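Local coordinates for Ketoacyl_synth_N domain-containing protein (Photorhabdus luminescens subsp. laumondii, PDB 6SMO) that probably takes part, as a ketosynthase-like partner of a second ketosynthase-domain chain, in condensing acyl units during polyketide or fatty-acid-type chain assembly, at residues K65-E78 with A132-Y146. Residues are numbered along the deposited sequence; the frame is centred on the assembly and turned at random.
With LKZ (3,5,7,9,11-pentakis(oxidanylidene)dodecanal), chain H.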
# COMPACT_ATOMS: atom_id res chain seq x y z
N LYS C 65 18.11 5.44 -6.02
CA LYS C 65 16.77 5.21 -6.62
C LYS C 65 15.68 5.07 -5.55
O LYS C 65 14.55 4.68 -5.93
CB LYS C 65 16.80 3.97 -7.53
CG LYS C 65 17.24 2.67 -6.86
CD LYS C 65 17.36 1.51 -7.82
CE LYS C 65 18.66 1.51 -8.59
NZ LYS C 65 18.59 0.66 -9.81
N ILE C 66 15.97 5.39 -4.28
CA ILE C 66 14.98 5.32 -3.16
C ILE C 66 14.94 6.65 -2.40
O ILE C 66 15.98 7.34 -2.36
CB ILE C 66 15.28 4.13 -2.21
CG1 ILE C 66 16.61 4.30 -1.47
CG2 ILE C 66 15.21 2.82 -2.98
CD1 ILE C 66 16.89 3.22 -0.45
N ASP C 67 13.78 6.98 -1.83
CA ASP C 67 13.55 8.19 -0.99
C ASP C 67 14.11 7.94 0.41
O ASP C 67 14.37 6.76 0.74
CB ASP C 67 12.07 8.55 -0.95
CG ASP C 67 11.79 9.92 -0.34
OD1 ASP C 67 11.82 10.91 -1.09
OD2 ASP C 67 11.55 9.98 0.88
N GLU C 68 14.29 9.00 1.20
CA GLU C 68 14.93 8.97 2.55
C GLU C 68 14.08 8.17 3.55
O GLU C 68 14.67 7.63 4.50
CB GLU C 68 15.17 10.40 3.06
CG GLU C 68 16.28 11.12 2.32
CD GLU C 68 17.65 10.49 2.45
OE1 GLU C 68 18.03 10.10 3.58
OE2 GLU C 68 18.35 10.36 1.42
N PHE C 69 12.75 8.09 3.35
CA PHE C 69 11.83 7.35 4.26
C PHE C 69 12.11 5.85 4.15
O PHE C 69 12.01 5.15 5.18
CB PHE C 69 10.36 7.71 3.98
CG PHE C 69 9.64 6.81 3.00
CD1 PHE C 69 9.69 7.07 1.64
CD2 PHE C 69 8.90 5.73 3.44
CE1 PHE C 69 9.02 6.25 0.74
CE2 PHE C 69 8.24 4.91 2.54
CZ PHE C 69 8.29 5.18 1.19
N SER C 70 12.46 5.37 2.95
CA SER C 70 12.89 3.97 2.69
C SER C 70 14.29 3.74 3.28
O SER C 70 14.54 2.62 3.78
CB SER C 70 12.84 3.64 1.22
OG SER C 70 11.50 3.54 0.77
N VAL C 71 15.17 4.75 3.21
CA VAL C 71 16.55 4.71 3.79
C VAL C 71 16.44 4.54 5.31
O VAL C 71 17.13 3.65 5.85
CB VAL C 71 17.36 5.97 3.41
CG1 VAL C 71 18.66 6.08 4.19
CG2 VAL C 71 17.64 6.03 1.91
N TYR C 72 15.61 5.35 5.97
CA TYR C 72 15.36 5.32 7.43
C TYR C 72 14.80 3.96 7.84
O TYR C 72 15.14 3.47 8.94
CB TYR C 72 14.40 6.43 7.86
CG TYR C 72 14.85 7.85 7.61
CD1 TYR C 72 16.19 8.21 7.65
CD2 TYR C 72 13.93 8.85 7.37
CE1 TYR C 72 16.60 9.52 7.42
CE2 TYR C 72 14.31 10.17 7.15
CZ TYR C 72 15.66 10.50 7.18
OH TYR C 72 16.05 11.79 6.96
N GLY C 73 13.95 3.37 6.99
CA GLY C 73 13.29 2.07 7.24
C GLY C 73 14.29 0.93 7.26
O GLY C 73 14.19 0.09 8.19
N ILE C 74 15.21 0.89 6.30
CA ILE C 74 16.18 -0.23 6.09
C ILE C 74 17.20 -0.24 7.24
O ILE C 74 17.51 -1.35 7.73
CB ILE C 74 16.86 -0.12 4.71
CG1 ILE C 74 15.84 -0.31 3.57
CG2 ILE C 74 18.01 -1.11 4.58
CD1 ILE C 74 16.28 0.26 2.25
N VAL C 75 17.70 0.93 7.66
CA VAL C 75 18.70 1.06 8.76
C VAL C 75 18.06 0.64 10.09
O VAL C 75 18.76 0.04 10.92
CB VAL C 75 19.32 2.48 8.85
CG1 VAL C 75 20.07 2.84 7.58
CG2 VAL C 75 18.29 3.55 9.18
N ALA C 76 16.76 0.94 10.27
CA ALA C 76 15.97 0.59 11.48
C ALA C 76 15.78 -0.93 11.54
O ALA C 76 15.94 -1.50 12.64
CB ALA C 76 14.65 1.31 11.46
N VAL C 77 15.46 -1.56 10.41
CA VAL C 77 15.23 -3.03 10.28
C VAL C 77 16.55 -3.77 10.54
O VAL C 77 16.51 -4.80 11.25
CB VAL C 77 14.63 -3.40 8.90
CG1 VAL C 77 14.78 -4.88 8.58
CG2 VAL C 77 13.18 -2.97 8.80
N GLU C 78 17.67 -3.27 10.00
CA GLU C 78 19.01 -3.89 10.13
C GLU C 78 19.43 -3.91 11.60
O GLU C 78 19.94 -4.96 12.05
CB GLU C 78 20.04 -3.15 9.27
CG GLU C 78 21.43 -3.77 9.30
CD GLU C 78 21.49 -5.24 8.93
OE1 GLU C 78 20.98 -5.60 7.85
OE2 GLU C 78 22.04 -6.03 9.73
N ALA C 132 9.79 5.29 -6.05
CA ALA C 132 10.34 6.03 -4.90
C ALA C 132 9.28 6.66 -3.99
O ALA C 132 9.49 6.67 -2.79
CB ALA C 132 11.32 7.05 -5.40
N TRP C 133 8.26 7.28 -4.55
CA TRP C 133 7.26 8.02 -3.76
C TRP C 133 6.28 7.16 -2.95
O TRP C 133 6.09 7.47 -1.79
CB TRP C 133 6.54 9.06 -4.62
CG TRP C 133 5.36 9.67 -3.94
CD1 TRP C 133 5.36 10.77 -3.14
CD2 TRP C 133 4.01 9.20 -3.98
NE1 TRP C 133 4.11 11.01 -2.67
CE2 TRP C 133 3.25 10.07 -3.18
CE3 TRP C 133 3.36 8.15 -4.62
CZ2 TRP C 133 1.88 9.91 -3.00
CZ3 TRP C 133 2.01 7.99 -4.43
CH2 TRP C 133 1.28 8.86 -3.64
N PHE C 134 5.75 6.09 -3.51
CA PHE C 134 4.65 5.38 -2.82
C PHE C 134 5.06 4.80 -1.48
O PHE C 134 6.17 4.33 -1.33
CB PHE C 134 3.86 4.47 -3.77
CG PHE C 134 4.48 3.15 -4.10
CD1 PHE C 134 5.77 3.06 -4.56
CD2 PHE C 134 3.75 1.98 -3.99
CE1 PHE C 134 6.32 1.84 -4.88
CE2 PHE C 134 4.31 0.76 -4.31
CZ PHE C 134 5.60 0.69 -4.75
N PRO C 135 4.15 4.76 -0.49
CA PRO C 135 4.43 4.25 0.84
C PRO C 135 4.85 2.77 0.89
O PRO C 135 5.65 2.44 1.71
CB PRO C 135 3.09 4.42 1.55
CG PRO C 135 2.41 5.51 0.81
CD PRO C 135 2.79 5.23 -0.61
N ALA C 136 4.41 1.96 -0.07
CA ALA C 136 4.69 0.51 -0.13
C ALA C 136 6.06 0.18 -0.73
O ALA C 136 6.29 -0.97 -1.01
CB ALA C 136 3.60 -0.20 -0.87
N ALA C 137 6.83 1.23 -0.96
CA ALA C 137 8.19 1.15 -1.49
C ALA C 137 9.08 0.45 -0.48
O ALA C 137 9.87 -0.38 -0.88
CB ALA C 137 8.67 2.55 -1.76
N LEU C 138 8.90 0.77 0.80
CA LEU C 138 9.77 0.24 1.88
C LEU C 138 9.65 -1.27 1.97
O LEU C 138 10.67 -1.91 2.04
CB LEU C 138 9.39 0.92 3.20
CG LEU C 138 10.29 0.63 4.40
CD1 LEU C 138 11.75 0.55 4.00
CD2 LEU C 138 10.12 1.68 5.46
N GLN C 139 8.43 -1.79 1.92
CA GLN C 139 8.22 -3.25 2.06
C GLN C 139 8.90 -3.98 0.90
O GLN C 139 9.50 -4.99 1.17
CB GLN C 139 6.74 -3.56 2.30
CG GLN C 139 5.95 -4.03 1.09
CD GLN C 139 4.50 -4.07 1.43
OE1 GLN C 139 3.85 -3.05 1.42
NE2 GLN C 139 4.00 -5.23 1.77
N GLY C 140 8.79 -3.45 -0.32
CA GLY C 140 9.39 -4.04 -1.51
C GLY C 140 10.89 -3.97 -1.48
O GLY C 140 11.52 -4.91 -1.89
N GLN C 141 11.42 -2.84 -1.04
CA GLN C 141 12.88 -2.62 -0.96
C GLN C 141 13.48 -3.60 0.05
O GLN C 141 14.60 -4.00 -0.17
CB GLN C 141 13.20 -1.16 -0.67
CG GLN C 141 12.99 -0.23 -1.85
CD GLN C 141 13.63 -0.67 -3.14
OE1 GLN C 141 14.45 -1.58 -3.19
NE2 GLN C 141 13.26 -0.02 -4.22
N LEU C 142 12.80 -3.84 1.16
CA LEU C 142 13.25 -4.78 2.22
C LEU C 142 13.24 -6.21 1.70
O LEU C 142 14.09 -6.98 2.08
CB LEU C 142 12.31 -4.69 3.41
CG LEU C 142 12.40 -3.44 4.28
CD1 LEU C 142 11.33 -3.47 5.34
CD2 LEU C 142 13.77 -3.29 4.91
N SER C 143 12.22 -6.55 0.94
CA SER C 143 11.95 -7.91 0.41
C SER C 143 13.01 -8.30 -0.64
O SER C 143 13.26 -9.51 -0.78
CB SER C 143 10.56 -8.03 -0.15
OG SER C 143 10.39 -7.21 -1.30
N LEU C 144 13.61 -7.33 -1.34
CA LEU C 144 14.70 -7.57 -2.33
C LEU C 144 16.01 -7.85 -1.59
O LEU C 144 16.73 -8.78 -2.01
CB LEU C 144 14.84 -6.35 -3.25
CG LEU C 144 13.67 -6.08 -4.20
CD1 LEU C 144 13.98 -4.88 -5.09
CD2 LEU C 144 13.35 -7.30 -5.06
N LEU C 145 16.32 -7.07 -0.54
CA LEU C 145 17.60 -7.14 0.22
C LEU C 145 17.68 -8.45 1.01
O LEU C 145 18.72 -9.13 0.91
CB LEU C 145 17.72 -5.93 1.14
CG LEU C 145 18.03 -4.60 0.46
CD1 LEU C 145 17.74 -3.43 1.39
CD2 LEU C 145 19.47 -4.55 -0.02
N TYR C 146 16.63 -8.79 1.77
CA TYR C 146 16.59 -9.93 2.72
C TYR C 146 15.94 -11.16 2.08
O TYR C 146 16.26 -12.29 2.52
CB TYR C 146 15.86 -9.53 4.01
CG TYR C 146 16.54 -8.44 4.79
CD1 TYR C 146 17.70 -8.69 5.51
CD2 TYR C 146 16.03 -7.15 4.82
CE1 TYR C 146 18.33 -7.69 6.23
CE2 TYR C 146 16.65 -6.14 5.54
CZ TYR C 146 17.80 -6.41 6.25
OH TYR C 146 18.42 -5.42 6.96
C4 LKZ H . 3.25 7.05 -9.25
C5 LKZ H . 3.33 6.25 -7.97
C6 LKZ H . 2.09 5.47 -7.55
C7 LKZ H . 2.37 3.99 -7.71
C8 LKZ H . 1.32 2.96 -7.27
C10 LKZ H . 1.10 -1.40 -10.14
C22 LKZ H . 2.98 8.49 -8.88
C11 LKZ H . -0.35 -1.03 -10.38
O19 LKZ H . -0.77 -0.70 -11.47
C3 LKZ H . 1.47 -0.61 -8.90
O23 LKZ H . 1.95 -1.17 -7.94
C2 LKZ H . 1.09 0.88 -8.87
C9 LKZ H . 1.81 1.59 -7.73
O20 LKZ H . 2.82 1.12 -7.24
O21 LKZ H . 3.40 3.63 -8.22
O22 LKZ H . 4.36 6.27 -7.31
O24 LKZ H . 3.87 9.32 -8.78
C23 LKZ H . 1.52 8.85 -8.65
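Leu-138 fits as a knob into the hole formed by Phe-69, Ser-70, Gly-73 and Ile-74, joining helices 68-78 and 137-146 of the thiolase-type ketosynthase fold, whose axes cross at -48° and approach to 9.4 Å. With CG anti to the backbone N (chi1 -172°), the branch leans into the other helix; CD2 rests 3.7 Å from Gly-73 CA and CD1 against Ser-70 O. One turn on, Leu-142 CD2 lies 3.9 Å from both Ile-74 CG1 and Val-77 CG2, while Leu-145 crosses Ile-74 at about a right angle. Strand 96-101 also packs against helix 137-146, through Ile-98 on Leu-142 and Val-100 on Leu-138.

At the N-terminal end of helix 68-78 the Phe-69 ring turns its rim toward main-chain carbonyls: CZ is 3.4 Å from Phe-134 O, and Ala-132 O and Pro-135 O also lie near the ring plane. The type I turn from Phe-134 to Ala-137 leads into helix 137-146, and Phe-134 at its start offers a ring face to the bound pentaoxododecanal, whose O20 is 3.3 Å from CE2.

Val-77 CG1 makes the last apolar contact, 3.8 Å from Tyr-146 CE2. The far edge is polar: Tyr-146 OH donates to Glu-78 OE1 over 2.7 Å, arriving 42° out of the carboxylate plane.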